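Side-chain contacts in ComZ (Thermus thermophilus, PDB 6QVI), which is a competence-associated pilin that probably serves as a DNA receptor at the pilus tip during natural transformation: residues 53-56 and 57-61; 113-117 and 118-122; 219-222 and 223-227; 306-310 and 311-315; 316-320 and 321-325. All coordinates share one frame; numbering follows the deposited sequence.

Contact 1 of 5, residues 53-56 and 57-61; sequences TSLA and RGLDL
Thr-53 and Arg-57 meet four residues apart, the hydroxyl of the threonine lying over one face of the guanidinium group. OG1 sits above the centre of that group, 3.7 Å from Arg-57 CZ, and the two side chains cross at about a right angle. The arginine starts with CG anti to the carbonyl carbon (chi1 -66°), then bends at its second and third torsions, which folds the flat head back toward Thr-53. Leu-55 and Leu-59 make the apolar counterpart, Leu-55 CD1 resting 3.6 Å from Leu-59 CD2. A short 3-10 turn at 55-56 brings the pairs together, in the loop that leads from helix 12-40 to the first strand of the pseudopilin-like domain. Arg-57 N donates to Ser-54 O at 3.0 Å. Gly-58 N donates to Leu-55 O, also at 3.0 Å, the i to i+3 pattern of a 3-10 turn. Ser-54 OG takes a weak bond from Ala-56 N at 3.1 Å. Gly-58 has a phi of 125°, and a CB there would press on the carbonyl O of Arg-57. Further out, Arg-39 NE of helix 12-40 binds Thr-53 O and Lys-100 NZ binds Ala-56 O. Leu-59 lies against Gln-35 and Leu-77, and its backbone pairs with Thr-68.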
loop_
_atom_site.group_PDB
_atom_site.type_symbol
_atom_site.label_atom_id
_atom_site.label_comp_id
_atom_site.label_asym_id
_atom_site.label_seq_id
_atom_site.Cartn_x
_atom_site.Cartn_y
_atom_site.Cartn_z
ATOM N N THR A 53 -5.358 -12.261 0.922
ATOM C CA THR A 53 -5.639 -13.276 -0.082
ATOM C C THR A 53 -7.098 -13.139 -0.504
ATOM O O THR A 53 -7.969 -12.919 0.343
ATOM C CB THR A 53 -5.336 -14.703 0.438
ATOM O OG1 THR A 53 -5.862 -15.661 -0.480
ATOM C CG2 THR A 53 -5.932 -14.940 1.828
ATOM N N SER A 54 -7.372 -13.305 -1.801
ATOM C CA SER A 54 -8.721 -13.030 -2.261
ATOM C C SER A 54 -9.724 -14.091 -1.821
ATOM O O SER A 54 -9.407 -15.258 -1.545
ATOM C CB SER A 54 -8.800 -12.896 -3.778
ATOM O OG SER A 54 -9.104 -14.143 -4.364
ATOM N N LEU A 55 -10.978 -13.663 -1.882
ATOM C CA LEU A 55 -12.092 -14.490 -1.483
ATOM C C LEU A 55 -12.172 -15.750 -2.329
ATOM O O LEU A 55 -12.602 -16.804 -1.837
ATOM C CB LEU A 55 -13.359 -13.664 -1.648
ATOM C CG LEU A 55 -14.361 -13.692 -0.531
ATOM C CD1 LEU A 55 -13.592 -13.692 0.764
ATOM C CD2 LEU A 55 -15.085 -12.395 -0.672
ATOM N N ALA A 56 -11.725 -15.676 -3.589
ATOM C CA ALA A 56 -11.872 -16.855 -4.434
ATOM C C ALA A 56 -11.010 -18.022 -3.983
ATOM O O ALA A 56 -11.240 -19.154 -4.423
ATOM C CB ALA A 56 -11.568 -16.500 -5.878
ATOM N N ARG A 57 -10.080 -17.789 -3.069
ATOM C CA ARG A 57 -9.196 -18.833 -2.591
ATOM C C ARG A 57 -9.622 -19.354 -1.248
ATOM O O ARG A 57 -8.869 -20.084 -0.607
ATOM C CB ARG A 57 -7.761 -18.321 -2.500
ATOM C CG ARG A 57 -7.130 -17.977 -3.830
ATOM C CD ARG A 57 -5.862 -18.788 -4.031
ATOM N NE ARG A 57 -5.165 -19.043 -2.771
ATOM C CZ ARG A 57 -4.139 -18.345 -2.305
ATOM N NH1 ARG A 57 -3.640 -17.335 -3.014
ATOM N NH2 ARG A 57 -3.608 -18.683 -1.132
ATOM N N GLY A 58 -10.811 -19.006 -0.806
ATOM C CA GLY A 58 -11.342 -19.550 0.421
ATOM C C GLY A 58 -11.736 -18.449 1.374
ATOM O O GLY A 58 -11.587 -17.261 1.099
ATOM N N LEU A 59 -12.238 -18.875 2.517
ATOM C CA LEU A 59 -12.629 -17.950 3.558
ATOM C C LEU A 59 -11.776 -18.176 4.786
ATOM O O LEU A 59 -11.316 -19.290 5.051
ATOM C CB LEU A 59 -14.100 -18.126 3.950
ATOM C CG LEU A 59 -15.122 -18.072 2.836
ATOM C CD1 LEU A 59 -16.515 -18.024 3.441
ATOM C CD2 LEU A 59 -14.876 -16.869 1.970
ATOM N N ASP A 60 -11.609 -17.097 5.543
ATOM C CA ASP A 60 -10.898 -17.116 6.805
ATOM C C ASP A 60 -11.985 -17.062 7.862
ATOM O O ASP A 60 -12.238 -16.029 8.483
ATOM C CB ASP A 60 -9.933 -15.939 6.896
ATOM C CG ASP A 60 -9.031 -16.015 8.111
ATOM O OD1 ASP A 60 -8.089 -15.198 8.214
ATOM O OD2 ASP A 60 -9.258 -16.902 8.961
ATOM N N LEU A 61 -12.627 -18.215 8.072
ATOM C CA LEU A 61 -13.763 -18.274 8.986
ATOM C C LEU A 61 -13.314 -17.997 10.400
ATOM O O LEU A 61 -14.042 -17.370 11.177
ATOM C CB LEU A 61 -14.396 -19.655 8.912
ATOM C CG LEU A 61 -14.880 -19.968 7.515
ATOM C CD1 LEU A 61 -15.423 -21.336 7.461
ATOM C CD2 LEU A 61 -16.026 -19.011 7.210
#

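Contact 2 of 5, residues 113-117 and 118-122; sequences EGTSG and GAKAR
Glu-113 faces both Lys-120 and Arg-122 across a beta hairpin, strands 107-115 and 120-130 of the pseudopilin-like domain running antiparallel. The charged contacts form a small network in which the carboxylate is shared. OE1 of Glu-113 makes a salt bridge with Arg-122 NH1 at 3.6 Å, at the guanidinium edge, the two planes turned 45° apart. OE2 of Glu-113 has a longer one with Lys-120 NZ at 3.9 Å. Lys-120 reaches it on a fully extended chain whose CG is anti to the backbone N (chi1 -175°), and lies beside the glutamate pointing the same way. Putting an alanine at Glu-113 would probably leave the two cationic ends without the carboxylate they share. The backbone bonds run in a ladder: Gly-114 and Ala-121 exchange two, and Ser-116 N donates to Ala-119 O at 2.8 Å to close the turn. Gly-117 and Gly-118 round this turn, both with positive phi, which favours glycine. Among the apolar contacts, Ala-121, on the face away from the charges, touches Phe-18 of helix 12-40, and Ala-119 of the turn touches Ala-17, while on the charged face Thr-115 CG2 touches Lys-120 CG at 4.0 Å.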
loop_
_atom_site.group_PDB
_atom_site.type_symbol
_atom_site.label_atom_id
_atom_site.label_comp_id
_atom_site.label_asym_id
_atom_site.label_seq_id
_atom_site.Cartn_x
_atom_site.Cartn_y
_atom_site.Cartn_z
ATOM N N GLU A 113 -30.657 -24.145 1.864
ATOM C CA GLU A 113 -31.775 -25.063 1.754
ATOM C C GLU A 113 -32.416 -25.204 3.099
ATOM O O GLU A 113 -31.809 -25.695 3.975
ATOM C CB GLU A 113 -31.271 -26.437 1.383
ATOM C CG GLU A 113 -30.768 -26.581 -0.032
ATOM C CD GLU A 113 -30.114 -27.920 -0.299
ATOM O OE1 GLU A 113 -29.029 -27.960 -0.898
ATOM O OE2 GLU A 113 -30.684 -28.947 0.085
ATOM N N GLY A 114 -33.659 -24.815 3.263
ATOM C CA GLY A 114 -34.301 -24.933 4.554
ATOM C C GLY A 114 -35.444 -25.917 4.626
ATOM O O GLY A 114 -36.029 -26.247 3.636
ATOM N N THR A 115 -35.714 -26.442 5.808
ATOM C CA THR A 115 -36.806 -27.376 5.990
ATOM C C THR A 115 -37.509 -27.072 7.252
ATOM O O THR A 115 -36.884 -26.732 8.194
ATOM C CB THR A 115 -36.380 -28.823 6.146
ATOM O OG1 THR A 115 -35.684 -28.958 7.366
ATOM C CG2 THR A 115 -35.505 -29.279 5.046
ATOM N N SER A 116 -38.811 -27.249 7.280
ATOM C CA SER A 116 -39.562 -26.986 8.485
ATOM C C SER A 116 -40.874 -27.718 8.486
ATOM O O SER A 116 -41.792 -27.295 7.822
ATOM C CB SER A 116 -39.820 -25.502 8.635
ATOM O OG SER A 116 -40.984 -25.250 9.378
ATOM N N GLY A 117 -40.983 -28.792 9.258
ATOM C CA GLY A 117 -42.233 -29.509 9.309
ATOM C C GLY A 117 -42.633 -30.099 7.979
ATOM O O GLY A 117 -43.694 -29.763 7.446
ATOM N N GLY A 118 -41.768 -30.935 7.405
ATOM C CA GLY A 118 -42.103 -31.609 6.164
ATOM C C GLY A 118 -42.301 -30.711 4.962
ATOM O O GLY A 118 -42.885 -31.150 3.968
ATOM N N ALA A 119 -41.874 -29.455 5.043
ATOM C CA ALA A 119 -41.846 -28.541 3.910
ATOM C C ALA A 119 -40.405 -28.099 3.696
ATOM O O ALA A 119 -39.686 -27.765 4.650
ATOM C CB ALA A 119 -42.760 -27.326 4.116
ATOM N N LYS A 120 -39.995 -28.094 2.447
ATOM C CA LYS A 120 -38.627 -27.791 2.100
ATOM C C LYS A 120 -38.649 -26.617 1.124
ATOM O O LYS A 120 -39.450 -26.589 0.167
ATOM C CB LYS A 120 -37.953 -29.044 1.512
ATOM C CG LYS A 120 -36.467 -28.921 1.212
ATOM C CD LYS A 120 -35.871 -30.260 0.715
ATOM C CE LYS A 120 -34.411 -30.061 0.257
ATOM N NZ LYS A 120 -33.753 -31.256 -0.373
ATOM N N ALA A 121 -37.792 -25.633 1.405
ATOM C CA ALA A 121 -37.623 -24.440 0.589
ATOM C C ALA A 121 -36.139 -24.146 0.414
ATOM O O ALA A 121 -35.306 -24.415 1.291
ATOM C CB ALA A 121 -38.297 -23.211 1.210
ATOM N N ARG A 122 -35.836 -23.488 -0.686
ATOM C CA ARG A 122 -34.470 -23.171 -1.072
ATOM C C ARG A 122 -34.420 -21.698 -1.456
ATOM O O ARG A 122 -35.227 -21.239 -2.291
ATOM C CB ARG A 122 -34.070 -24.060 -2.251
ATOM C CG ARG A 122 -32.636 -24.133 -2.645
ATOM C CD ARG A 122 -32.551 -25.149 -3.763
ATOM N NE ARG A 122 -31.562 -24.767 -4.753
ATOM C CZ ARG A 122 -30.325 -25.237 -4.763
ATOM N NH1 ARG A 122 -29.937 -26.117 -3.837
ATOM N NH2 ARG A 122 -29.481 -24.830 -5.704
#

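Contact 3 of 5, residues 219-222 and 223-227; sequences ISVG and GSTQI
Val-221 reaches across a tight bend to Thr-225 and Ile-227, using one methyl for each. At its CB the side chain forks. The CG1 branch, anti to the backbone N (chi1 160°), runs out to the threonine, where Val-221 CG1 lies 3.9 Å from Thr-225 CG2 and slightly farther from its CB. The CG2 branch goes to the isoleucine instead, Val-221 CG2 standing 3.8 Å from Ile-227 CD1, the end of that side chain. In both pairs the side chains cross at a slant. The chain here bends through a type II beta turn from Gly-222 to Thr-225, joining strand 218-221, which lies between parallel strands 172-176 and 246-247, to strand 226-227, which runs parallel to 180-187. Such a change from one sheet to the next is consistent with a corner in a coil of the beta-solenoid domain. The bond expected across the turn, Thr-225 N to Gly-222 O, is weak at 3.4 Å and doubtful, the place of that oxygen being less sure. Ser-224 takes the turn's positive-phi position (72°), and its OG donates to Gly-223 O at 2.6 Å. Thr-225 OG1 is hydrogen-bonded to Gly-178 N, while CG2, anti to the backbone N, faces the valine. Val-260 touches both Val-221 and Ile-227, while Leu-212 and Val-234 also pack on Ile-227.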
loop_
_atom_site.group_PDB
_atom_site.type_symbol
_atom_site.label_atom_id
_atom_site.label_comp_id
_atom_site.label_asym_id
_atom_site.label_seq_id
_atom_site.Cartn_x
_atom_site.Cartn_y
_atom_site.Cartn_z
ATOM N N ILE A 219 9.554 -8.657 -19.409
ATOM C CA ILE A 219 10.709 -8.661 -18.521
ATOM C C ILE A 219 11.599 -9.821 -18.911
ATOM O O ILE A 219 11.129 -10.864 -19.386
ATOM C CB ILE A 219 10.360 -8.781 -17.023
ATOM C CG1 ILE A 219 9.827 -10.176 -16.691
ATOM C CG2 ILE A 219 9.379 -7.710 -16.585
ATOM C CD1 ILE A 219 10.076 -10.577 -15.274
ATOM N N SER A 220 12.903 -9.624 -18.731
ATOM C CA SER A 220 13.905 -10.648 -19.000
ATOM C C SER A 220 14.646 -10.931 -17.705
ATOM O O SER A 220 14.894 -10.022 -16.912
ATOM C CB SER A 220 14.890 -10.216 -20.101
ATOM O OG SER A 220 15.575 -11.325 -20.666
ATOM N N VAL A 221 14.989 -12.190 -17.479
ATOM C CA VAL A 221 15.651 -12.579 -16.246
ATOM C C VAL A 221 16.825 -13.489 -16.603
ATOM O O VAL A 221 16.630 -14.602 -17.118
ATOM C CB VAL A 221 14.678 -13.257 -15.274
ATOM C CG1 VAL A 221 15.433 -14.082 -14.256
ATOM C CG2 VAL A 221 13.834 -12.211 -14.589
ATOM N N GLY A 222 18.046 -13.005 -16.342
ATOM C CA GLY A 222 19.261 -13.737 -16.628
ATOM C C GLY A 222 19.875 -14.349 -15.377
ATOM O O GLY A 222 19.311 -14.300 -14.280
ATOM N N GLY A 223 21.067 -14.921 -15.557
ATOM C CA GLY A 223 21.668 -15.706 -14.497
ATOM C C GLY A 223 21.997 -14.879 -13.269
ATOM O O GLY A 223 22.380 -13.705 -13.359
ATOM N N SER A 224 21.859 -15.527 -12.106
ATOM C CA SER A 224 22.129 -15.060 -10.733
ATOM C C SER A 224 21.105 -14.039 -10.237
ATOM O O SER A 224 21.121 -13.680 -9.051
ATOM C CB SER A 224 23.549 -14.487 -10.560
ATOM O OG SER A 224 23.665 -13.203 -11.142
ATOM N N THR A 225 20.157 -13.638 -11.069
ATOM C CA THR A 225 19.025 -12.848 -10.618
ATOM C C THR A 225 18.177 -13.727 -9.703
ATOM O O THR A 225 18.184 -14.958 -9.812
ATOM C CB THR A 225 18.223 -12.369 -11.827
ATOM O OG1 THR A 225 18.979 -11.372 -12.515
ATOM C CG2 THR A 225 16.873 -11.769 -11.431
ATOM N N GLN A 226 17.484 -13.118 -8.753
ATOM C CA GLN A 226 16.794 -13.942 -7.770
ATOM C C GLN A 226 15.467 -13.262 -7.429
ATOM O O GLN A 226 15.411 -12.268 -6.695
ATOM C CB GLN A 226 17.708 -14.144 -6.569
ATOM C CG GLN A 226 17.339 -15.225 -5.606
ATOM C CD GLN A 226 18.410 -15.382 -4.539
ATOM O OE1 GLN A 226 19.463 -14.729 -4.602
ATOM N NE2 GLN A 226 18.200 -16.321 -3.618
ATOM N N ILE A 227 14.397 -13.790 -8.002
ATOM C CA ILE A 227 13.046 -13.354 -7.690
ATOM C C ILE A 227 12.538 -14.429 -6.741
ATOM O O ILE A 227 12.116 -15.502 -7.155
ATOM C CB ILE A 227 12.187 -13.197 -8.939
ATOM C CG1 ILE A 227 12.725 -12.036 -9.787
ATOM C CG2 ILE A 227 10.764 -12.928 -8.551
ATOM C CD1 ILE A 227 12.202 -12.008 -11.208
#

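Contact 4 of 5, residues 306-310 and 311-315; sequences IQRIG and NILSV
Gln-307 O is approached by two neighbours from the facing strand: Ser-314 N donates to it at 2.9 Å, and Leu-313 CA makes a CA-H...O contact with it at 3.4 Å. The return bond, Gln-307 N to Ser-314 O, is nearly straight at the hydrogen (173°). The side chain of Gln-307 turns to its own strand, where OE1 is held by Arg-305 NH2. Arg-308 and Leu-313 carry the main side-chain contact, Leu-313 CD2 lying along the aliphatic part of the arginine from CB to CD, 3.4 Å from Arg-308 CB. With CG anti to the backbone N (chi1 165°), Arg-308 runs along toward the turn and brings one guanidinium face under Gly-310 O, which lies above the centre of the group. An alanine here would strip CG and CD from beside Leu-313 CD2 and would probably leave the Gly-310 carbonyl without its cationic neighbour. Leu-313 also packs on Leu-328 and Met-331. The turn itself is closed by Ile-312 N donating to Ile-309 O at 3.0 Å, and Gly-310 takes its positive phi (60°). This is a beta hairpin turned by a type II' turn from Ile-309 to Ile-312, whose strand 304-309 runs on its other side parallel to strand 374-377, as in a parallel beta-solenoid.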
loop_
_atom_site.group_PDB
_atom_site.type_symbol
_atom_site.label_atom_id
_atom_site.label_comp_id
_atom_site.label_asym_id
_atom_site.label_seq_id
_atom_site.Cartn_x
_atom_site.Cartn_y
_atom_site.Cartn_z
ATOM N N ILE A 306 4.172 27.068 2.289
ATOM C CA ILE A 306 4.877 28.226 1.782
ATOM C C ILE A 306 5.136 28.129 0.315
ATOM O O ILE A 306 5.520 27.111 -0.144
ATOM C CB ILE A 306 6.246 28.296 2.424
ATOM C CG1 ILE A 306 6.116 28.182 3.917
ATOM C CG2 ILE A 306 6.916 29.606 2.120
ATOM C CD1 ILE A 306 7.391 28.509 4.619
ATOM N N GLN A 307 4.940 29.199 -0.425
ATOM C CA GLN A 307 5.185 29.164 -1.841
ATOM C C GLN A 307 6.320 30.059 -2.174
ATOM O O GLN A 307 6.635 30.944 -1.447
ATOM C CB GLN A 307 4.008 29.686 -2.620
ATOM C CG GLN A 307 2.663 29.237 -2.146
ATOM C CD GLN A 307 1.702 29.138 -3.279
ATOM O OE1 GLN A 307 1.247 28.069 -3.605
ATOM N NE2 GLN A 307 1.404 30.248 -3.897
ATOM N N ARG A 308 6.909 29.851 -3.327
ATOM C CA ARG A 308 8.003 30.668 -3.723
ATOM C C ARG A 308 8.111 30.847 -5.177
ATOM O O ARG A 308 8.588 30.009 -5.865
ATOM C CB ARG A 308 9.285 30.068 -3.270
ATOM C CG ARG A 308 10.439 30.707 -3.968
ATOM C CD ARG A 308 11.691 30.456 -3.204
ATOM N NE ARG A 308 12.758 30.160 -4.125
ATOM C CZ ARG A 308 13.878 30.846 -4.167
ATOM N NH1 ARG A 308 14.061 31.884 -3.368
ATOM N NH2 ARG A 308 14.818 30.535 -5.031
ATOM N N ILE A 309 7.706 32.008 -5.606
ATOM C CA ILE A 309 7.718 32.461 -6.980
ATOM C C ILE A 309 8.905 33.420 -7.060
ATOM O O ILE A 309 8.863 34.508 -6.473
ATOM C CB ILE A 309 6.393 33.134 -7.356
ATOM C CG1 ILE A 309 5.242 32.140 -7.350
ATOM C CG2 ILE A 309 6.505 33.843 -8.673
ATOM C CD1 ILE A 309 4.437 32.174 -6.060
ATOM N N GLY A 310 9.980 32.993 -7.740
ATOM C CA GLY A 310 11.249 33.717 -7.874
ATOM C C GLY A 310 11.962 33.997 -6.560
ATOM O O GLY A 310 12.488 33.080 -5.932
ATOM N N ASN A 311 12.034 35.241 -6.153
ATOM C CA ASN A 311 12.548 35.656 -4.854
ATOM C C ASN A 311 11.478 35.978 -3.834
ATOM O O ASN A 311 11.821 36.294 -2.679
ATOM C CB ASN A 311 13.601 36.782 -5.013
ATOM C CG ASN A 311 14.854 36.291 -5.761
ATOM O OD1 ASN A 311 15.152 35.080 -5.781
ATOM N ND2 ASN A 311 15.488 37.182 -6.494
ATOM N N ILE A 312 10.197 35.897 -4.194
ATOM C CA ILE A 312 9.175 36.125 -3.189
ATOM C C ILE A 312 8.847 34.799 -2.522
ATOM O O ILE A 312 8.764 33.740 -3.155
ATOM C CB ILE A 312 7.918 36.777 -3.789
ATOM C CG1 ILE A 312 8.268 37.968 -4.657
ATOM C CG2 ILE A 312 7.017 37.284 -2.683
ATOM C CD1 ILE A 312 8.004 37.758 -6.090
ATOM N N LEU A 313 8.628 34.878 -1.236
ATOM C CA LEU A 313 8.244 33.771 -0.437
ATOM C C LEU A 313 6.901 34.133 0.110
ATOM O O LEU A 313 6.836 34.923 1.011
ATOM C CB LEU A 313 9.153 33.685 0.746
ATOM C CG LEU A 313 10.388 32.857 0.565
ATOM C CD1 LEU A 313 10.688 32.198 1.877
ATOM C CD2 LEU A 313 10.160 31.818 -0.492
ATOM N N SER A 314 5.829 33.550 -0.404
ATOM C CA SER A 314 4.496 33.852 0.077
ATOM C C SER A 314 3.947 32.820 1.016
ATOM O O SER A 314 3.827 31.691 0.664
ATOM C CB SER A 314 3.557 33.946 -1.094
ATOM O OG SER A 314 2.224 33.882 -0.666
ATOM N N VAL A 315 3.578 33.203 2.216
ATOM C CA VAL A 315 3.007 32.235 3.124
ATOM C C VAL A 315 1.532 32.070 2.877
ATOM O O VAL A 315 0.814 33.017 2.818
ATOM C CB VAL A 315 3.166 32.671 4.551
ATOM C CG1 VAL A 315 2.631 31.612 5.474
ATOM C CG2 VAL A 315 4.618 32.913 4.833
#

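Contact 5 of 5, residues 316-320 and 321-325; sequences ASPPN and ATLSP
Pro-318 carries the apolar contacts, meeting Ala-321 and Leu-323. Its ring turns CB toward the alanine, Pro-318 CB lying 3.7 Å from Ala-321 CB. The neighbouring ring atom rides over the alanine's backbone, with Pro-318 CG 3.6 Å from Ala-321 O. On the ring's nitrogen side the touch is looser, Pro-318 CD standing 4.3 Å from Leu-323 CD2. Phe-347 of strand 343-348 packs on both Pro-318 and Ala-321, and Leu-304 on the proline. No hydrogen bond joins the two segments; the peptide before Pro-318 is cis, and a type I beta turn from Pro-318 to Ala-321 carries the chain away from strand 312-317. The polar side-chain bonds are made at the flanks. Ser-317 OG, anti to its carbonyl carbon (chi1 -82°), reaches back to donate to Ala-316 O at 2.8 Å, while Ser-324 OG is bonded to Ser-326 OG. Helix 325-329 is linked to strand 343-348 by the disulfide between Cys-327 and Cys-345. The whole is a strand-to-helix connection: a classic beta bulge at Ala-316 and Ser-317 facing Arg-305, then the cis-proline and type I turn, then Ser-324 as N-cap.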
loop_
_atom_site.group_PDB
_atom_site.type_symbol
_atom_site.label_atom_id
_atom_site.label_comp_id
_atom_site.label_asym_id
_atom_site.label_seq_id
_atom_site.Cartn_x
_atom_site.Cartn_y
_atom_site.Cartn_z
ATOM N N ALA A 316 1.073 30.847 2.735
ATOM C CA ALA A 316 -0.320 30.622 2.478
ATOM C C ALA A 316 -1.006 29.946 3.618
ATOM O O ALA A 316 -2.197 29.900 3.666
ATOM C CB ALA A 316 -0.486 29.828 1.218
ATOM N N SER A 317 -0.248 29.401 4.534
ATOM C CA SER A 317 -0.812 28.745 5.671
ATOM C C SER A 317 0.278 28.658 6.651
ATOM O O SER A 317 1.356 28.276 6.298
ATOM C CB SER A 317 -1.221 27.336 5.344
ATOM O OG SER A 317 -2.468 27.306 4.715
ATOM N N PRO A 318 0.014 28.992 7.908
ATOM C CA PRO A 318 -1.252 29.228 8.602
ATOM C C PRO A 318 -1.753 30.613 8.343
ATOM O O PRO A 318 -1.061 31.554 8.597
ATOM C CB PRO A 318 -0.887 29.054 10.054
ATOM C CG PRO A 318 0.549 29.309 10.123
ATOM C CD PRO A 318 1.145 28.944 8.826
ATOM N N PRO A 319 -2.972 30.729 7.863
ATOM C CA PRO A 319 -3.518 32.029 7.468
ATOM C C PRO A 319 -3.934 32.905 8.623
ATOM O O PRO A 319 -4.103 34.113 8.415
ATOM C CB PRO A 319 -4.731 31.645 6.611
ATOM C CG PRO A 319 -5.168 30.320 7.165
ATOM C CD PRO A 319 -3.943 29.631 7.716
ATOM N N ASN A 320 -4.080 32.350 9.830
ATOM C CA ASN A 320 -4.524 33.083 11.016
ATOM C C ASN A 320 -3.579 32.852 12.187
ATOM O O ASN A 320 -3.979 32.947 13.343
ATOM C CB ASN A 320 -5.952 32.701 11.419
ATOM C CG ASN A 320 -6.962 32.923 10.304
ATOM O OD1 ASN A 320 -6.806 33.813 9.465
ATOM N ND2 ASN A 320 -8.011 32.100 10.290
ATOM N N ALA A 321 -2.317 32.567 11.896
ATOM C CA ALA A 321 -1.332 32.341 12.932
ATOM C C ALA A 321 -0.002 32.862 12.414
ATOM O O ALA A 321 0.287 32.781 11.217
ATOM C CB ALA A 321 -1.239 30.856 13.307
ATOM N N THR A 322 0.799 33.387 13.332
ATOM C CA THR A 322 2.041 34.065 13.005
ATOM C C THR A 322 3.203 33.096 12.881
ATOM O O THR A 322 3.210 32.034 13.505
ATOM C CB THR A 322 2.340 35.076 14.091
ATOM O OG1 THR A 322 2.590 34.363 15.310
ATOM C CG2 THR A 322 1.129 35.978 14.275
ATOM N N LEU A 323 4.186 33.472 12.061
ATOM C CA LEU A 323 5.431 32.726 11.916
ATOM C C LEU A 323 6.616 33.519 12.454
ATOM O O LEU A 323 6.568 34.747 12.583
ATOM C CB LEU A 323 5.696 32.369 10.452
ATOM C CG LEU A 323 4.882 31.237 9.815
ATOM C CD1 LEU A 323 5.320 31.038 8.370
ATOM C CD2 LEU A 323 4.984 29.911 10.606
ATOM N N SER A 324 7.693 32.793 12.770
ATOM C CA SER A 324 8.925 33.474 13.164
ATOM C C SER A 324 9.775 33.792 11.930
ATOM O O SER A 324 9.870 32.972 11.009
ATOM C CB SER A 324 9.731 32.619 14.145
ATOM O OG SER A 324 11.127 32.834 14.021
ATOM N N PRO A 325 10.400 34.970 11.888
ATOM C CA PRO A 325 11.276 35.290 10.744
ATOM C C PRO A 325 12.449 34.326 10.559
ATOM O O PRO A 325 12.932 34.172 9.432
ATOM C CB PRO A 325 11.760 36.719 11.060
ATOM C CG PRO A 325 10.841 37.239 12.141
ATOM C CD PRO A 325 10.397 36.032 12.909
#

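All five contacts follow in series along the chain, and none nests in or crosses another. Contact 1 closes a turn between the N-terminal helix 12-40 and the sheet of the pseudopilin-like domain, and contact 2 closes a hairpin in that sheet, their centres about 29 Å apart. Contact 3 bends the chain between a parallel three-stranded sheet and a second, mixed sheet of what is probably the solenoid part. Contact 4 closes the hairpin of strands 304-309 and 312-317, and contact 5 the turn that follows it, on the opposite side of the chain's centre from contact 1. They touch where Val-315 CG1 meets Leu-323 CD1 at 4.0 Å, joining the hairpin to the approach to helix 325-329.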